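HIT domain-containing protein (Sulfolobus tokodaii, PDB 2EO4) binds zinc and belongs to the histidine triad family of nucleotide-binding proteins, and probably acts as a hydrolase, perhaps an adenylylsulfatase. Local coordinates at residues 125-128 with 129-133. Numbering follows the deposited sequence.
Sequences YELL and QKIIR
Ile131 sits one turn beyond Leu127 and Leu128 on helix 122-143. Its CB lies 3.7 Å from Leu127 O, which accepts an almost straight hydrogen bond (170°) from Ile131 N, 3.0 Å from that oxygen; Gln129, Lys130 and Ile132 N bond likewise to Tyr125, Glu126 and Leu128 O. At CB the chain forks. CG2 reaches Leu127 CD1 at 3.9 Å, the two side chains crossing at a slant. CG1, placed between backbone N and carbonyl carbon (chi1 60°), bends back over the preceding turn, 3.2 Å from Leu128 O, and carries CD1 alongside Leu128 CD1, 3.8 Å away. A beta-branched residue suits this place because its two arms serve two leucines at once; a serine here would probably take the methyl neighbour from Leu127 CD1 and leave Leu128 CD1 only its longer contact with Ile132 among these side chains. That contact, Leu128 CD1 to Ile132 CD1, measures 4.2 Å. On another side, the aliphatic chain of Lys130 runs past Glu126 O, CG at 3.0 Å, while NZ stays 6.5 Å from Glu126 OE2. Backbone hydrogen bonds thus hold the turn, apolar contacts rather than an ion pair join its side chains, and Leu128 and Ile132 seat the helix against Leu26 of the sheet.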
ATOM      1  N   TYR A 125      -2.035  13.739 -20.366  1.00 29.37           N
ATOM      2  CA  TYR A 125      -1.864  14.355 -19.053  1.00 29.82           C
ATOM      3  C   TYR A 125      -2.877  15.460 -18.784  1.00 31.13           C
ATOM      4  O   TYR A 125      -3.399  15.577 -17.676  1.00 29.03           O
ATOM      5  CB  TYR A 125      -0.447  14.913 -18.919  1.00 29.05           C
ATOM      6  CG  TYR A 125       0.624  13.866 -19.131  1.00 29.52           C
ATOM      7  CD1 TYR A 125       0.979  12.985 -18.109  1.00 27.07           C
ATOM      8  CD2 TYR A 125       1.239  13.718 -20.373  1.00 29.03           C
ATOM      9  CE1 TYR A 125       1.922  11.976 -18.324  1.00 27.90           C
ATOM     10  CE2 TYR A 125       2.178  12.717 -20.599  1.00 29.33           C
ATOM     11  CZ  TYR A 125       2.512  11.849 -19.575  1.00 28.54           C
ATOM     12  OH  TYR A 125       3.421  10.842 -19.810  1.00 28.70           O
ATOM     13  N   GLU A 126      -3.156  16.269 -19.796  1.00 31.32           N
ATOM     14  CA  GLU A 126      -4.099  17.364 -19.627  1.00 33.06           C
ATOM     15  C   GLU A 126      -5.511  16.847 -19.360  1.00 31.73           C
ATOM     16  O   GLU A 126      -6.189  17.323 -18.451  1.00 32.93           O
ATOM     17  CB  GLU A 126      -4.077  18.265 -20.866  1.00 35.06           C
ATOM     18  CG  GLU A 126      -2.689  18.797 -21.187  1.00 40.04           C
ATOM     19  CD  GLU A 126      -2.674  19.723 -22.385  1.00 44.09           C
ATOM     20  OE1 GLU A 126      -3.281  19.365 -23.417  1.00 45.17           O
ATOM     21  OE2 GLU A 126      -2.047  20.801 -22.296  1.00 46.31           O
ATOM     22  N   LEU A 127      -5.946  15.863 -20.137  1.00 30.59           N
ATOM     23  CA  LEU A 127      -7.280  15.303 -19.966  1.00 30.44           C
ATOM     24  C   LEU A 127      -7.443  14.547 -18.650  1.00 30.05           C
ATOM     25  O   LEU A 127      -8.409  14.763 -17.916  1.00 28.88           O
ATOM     26  CB  LEU A 127      -7.621  14.370 -21.127  1.00 31.42           C
ATOM     27  CG  LEU A 127      -8.995  13.700 -21.036  1.00 32.14           C
ATOM     28  CD1 LEU A 127     -10.083  14.764 -20.961  1.00 35.53           C
ATOM     29  CD2 LEU A 127      -9.206  12.799 -22.239  1.00 34.98           C
ATOM     30  N   LEU A 128      -6.505  13.654 -18.353  1.00 28.15           N
ATOM     31  CA  LEU A 128      -6.582  12.880 -17.119  1.00 28.17           C
ATOM     32  C   LEU A 128      -6.590  13.774 -15.890  1.00 26.28           C
ATOM     33  O   LEU A 128      -7.343  13.536 -14.948  1.00 28.55           O
ATOM     34  CB  LEU A 128      -5.417  11.889 -17.034  1.00 28.57           C
ATOM     35  CG  LEU A 128      -5.693  10.492 -17.594  1.00 29.35           C
ATOM     36  CD1 LEU A 128      -6.784   9.825 -16.763  1.00 29.87           C
ATOM     37  CD2 LEU A 128      -6.111  10.586 -19.054  1.00 30.71           C
ATOM     38  N   GLN A 129      -5.749  14.801 -15.901  1.00 26.84           N
ATOM     39  CA  GLN A 129      -5.677  15.729 -14.780  1.00 26.80           C
ATOM     40  C   GLN A 129      -7.030  16.402 -14.566  1.00 27.35           C
ATOM     41  O   GLN A 129      -7.544  16.456 -13.452  1.00 26.79           O
ATOM     42  CB  GLN A 129      -4.622  16.801 -15.051  1.00 29.18           C
ATOM     43  CG  GLN A 129      -4.572  17.899 -13.999  1.00 32.04           C
ATOM     44  CD  GLN A 129      -3.653  19.036 -14.389  1.00 33.75           C
ATOM     45  OE1 GLN A 129      -3.818  19.646 -15.446  1.00 38.10           O
ATOM     46  NE2 GLN A 129      -2.682  19.333 -13.535  1.00 31.90           N
ATOM     47  N   LYS A 130      -7.604  16.910 -15.650  1.00 28.20           N
ATOM     48  CA  LYS A 130      -8.887  17.598 -15.577  1.00 28.10           C
ATOM     49  C   LYS A 130     -10.048  16.715 -15.110  1.00 27.66           C
ATOM     50  O   LYS A 130     -10.830  17.124 -14.251  1.00 28.57           O
ATOM     51  CB  LYS A 130      -9.195  18.240 -16.937  1.00 29.01           C
ATOM     52  CG  LYS A 130      -8.174  19.310 -17.335  1.00 28.70           C
ATOM     53  CD  LYS A 130      -8.339  19.763 -18.786  1.00 28.86           C
ATOM     54  CE  LYS A 130      -7.205  20.692 -19.212  1.00 28.50           C
ATOM     55  NZ  LYS A 130      -7.150  21.950 -18.416  1.00 31.31           N
ATOM     56  N   ILE A 131     -10.167  15.504 -15.650  1.00 28.38           N
ATOM     57  CA  ILE A 131     -11.260  14.633 -15.238  1.00 28.74           C
ATOM     58  C   ILE A 131     -11.088  14.119 -13.809  1.00 27.91           C
ATOM     59  O   ILE A 131     -12.063  13.991 -13.072  1.00 26.71           O
ATOM     60  CB  ILE A 131     -11.426  13.425 -16.184  1.00 31.75           C
ATOM     61  CG1 ILE A 131     -10.143  12.598 -16.211  1.00 33.71           C
ATOM     62  CG2 ILE A 131     -11.787  13.906 -17.580  1.00 34.48           C
ATOM     63  CD1 ILE A 131     -10.284  11.315 -16.983  1.00 37.33           C
ATOM     64  N   ILE A 132      -9.853  13.820 -13.416  1.00 27.22           N
ATOM     65  CA  ILE A 132      -9.618  13.340 -12.059  1.00 25.98           C
ATOM     66  C   ILE A 132      -9.903  14.456 -11.055  1.00 25.25           C
ATOM     67  O   ILE A 132     -10.519  14.218 -10.016  1.00 25.69           O
ATOM     68  CB  ILE A 132      -8.167  12.823 -11.878  1.00 25.59           C
ATOM     69  CG1 ILE A 132      -7.964  11.569 -12.732  1.00 26.25           C
ATOM     70  CG2 ILE A 132      -7.904  12.514 -10.402  1.00 24.98           C
ATOM     71  CD1 ILE A 132      -6.514  11.073 -12.793  1.00 25.83           C
ATOM     72  N   ARG A 133      -9.465  15.672 -11.361  1.00 25.13           N
ATOM     73  CA  ARG A 133      -9.716  16.796 -10.466  1.00 25.98           C
ATOM     74  C   ARG A 133     -11.222  16.975 -10.301  1.00 26.29           C
ATOM     75  O   ARG A 133     -11.718  17.162  -9.191  1.00 25.94           O
ATOM     76  CB  ARG A 133      -9.093  18.080 -11.019  1.00 26.16           C
ATOM     77  CG  ARG A 133      -7.601  18.226 -10.728  1.00 30.25           C
ATOM     78  CD  ARG A 133      -7.036  19.490 -11.361  1.00 32.63           C
ATOM     79  NE  ARG A 133      -5.700  19.811 -10.868  1.00 36.06           N
ATOM     80  CZ  ARG A 133      -5.001  20.874 -11.254  1.00 38.06           C
ATOM     81  NH1 ARG A 133      -5.513  21.716 -12.143  1.00 38.49           N
ATOM     82  NH2 ARG A 133      -3.797  21.107 -10.743  1.00 38.20           N
TER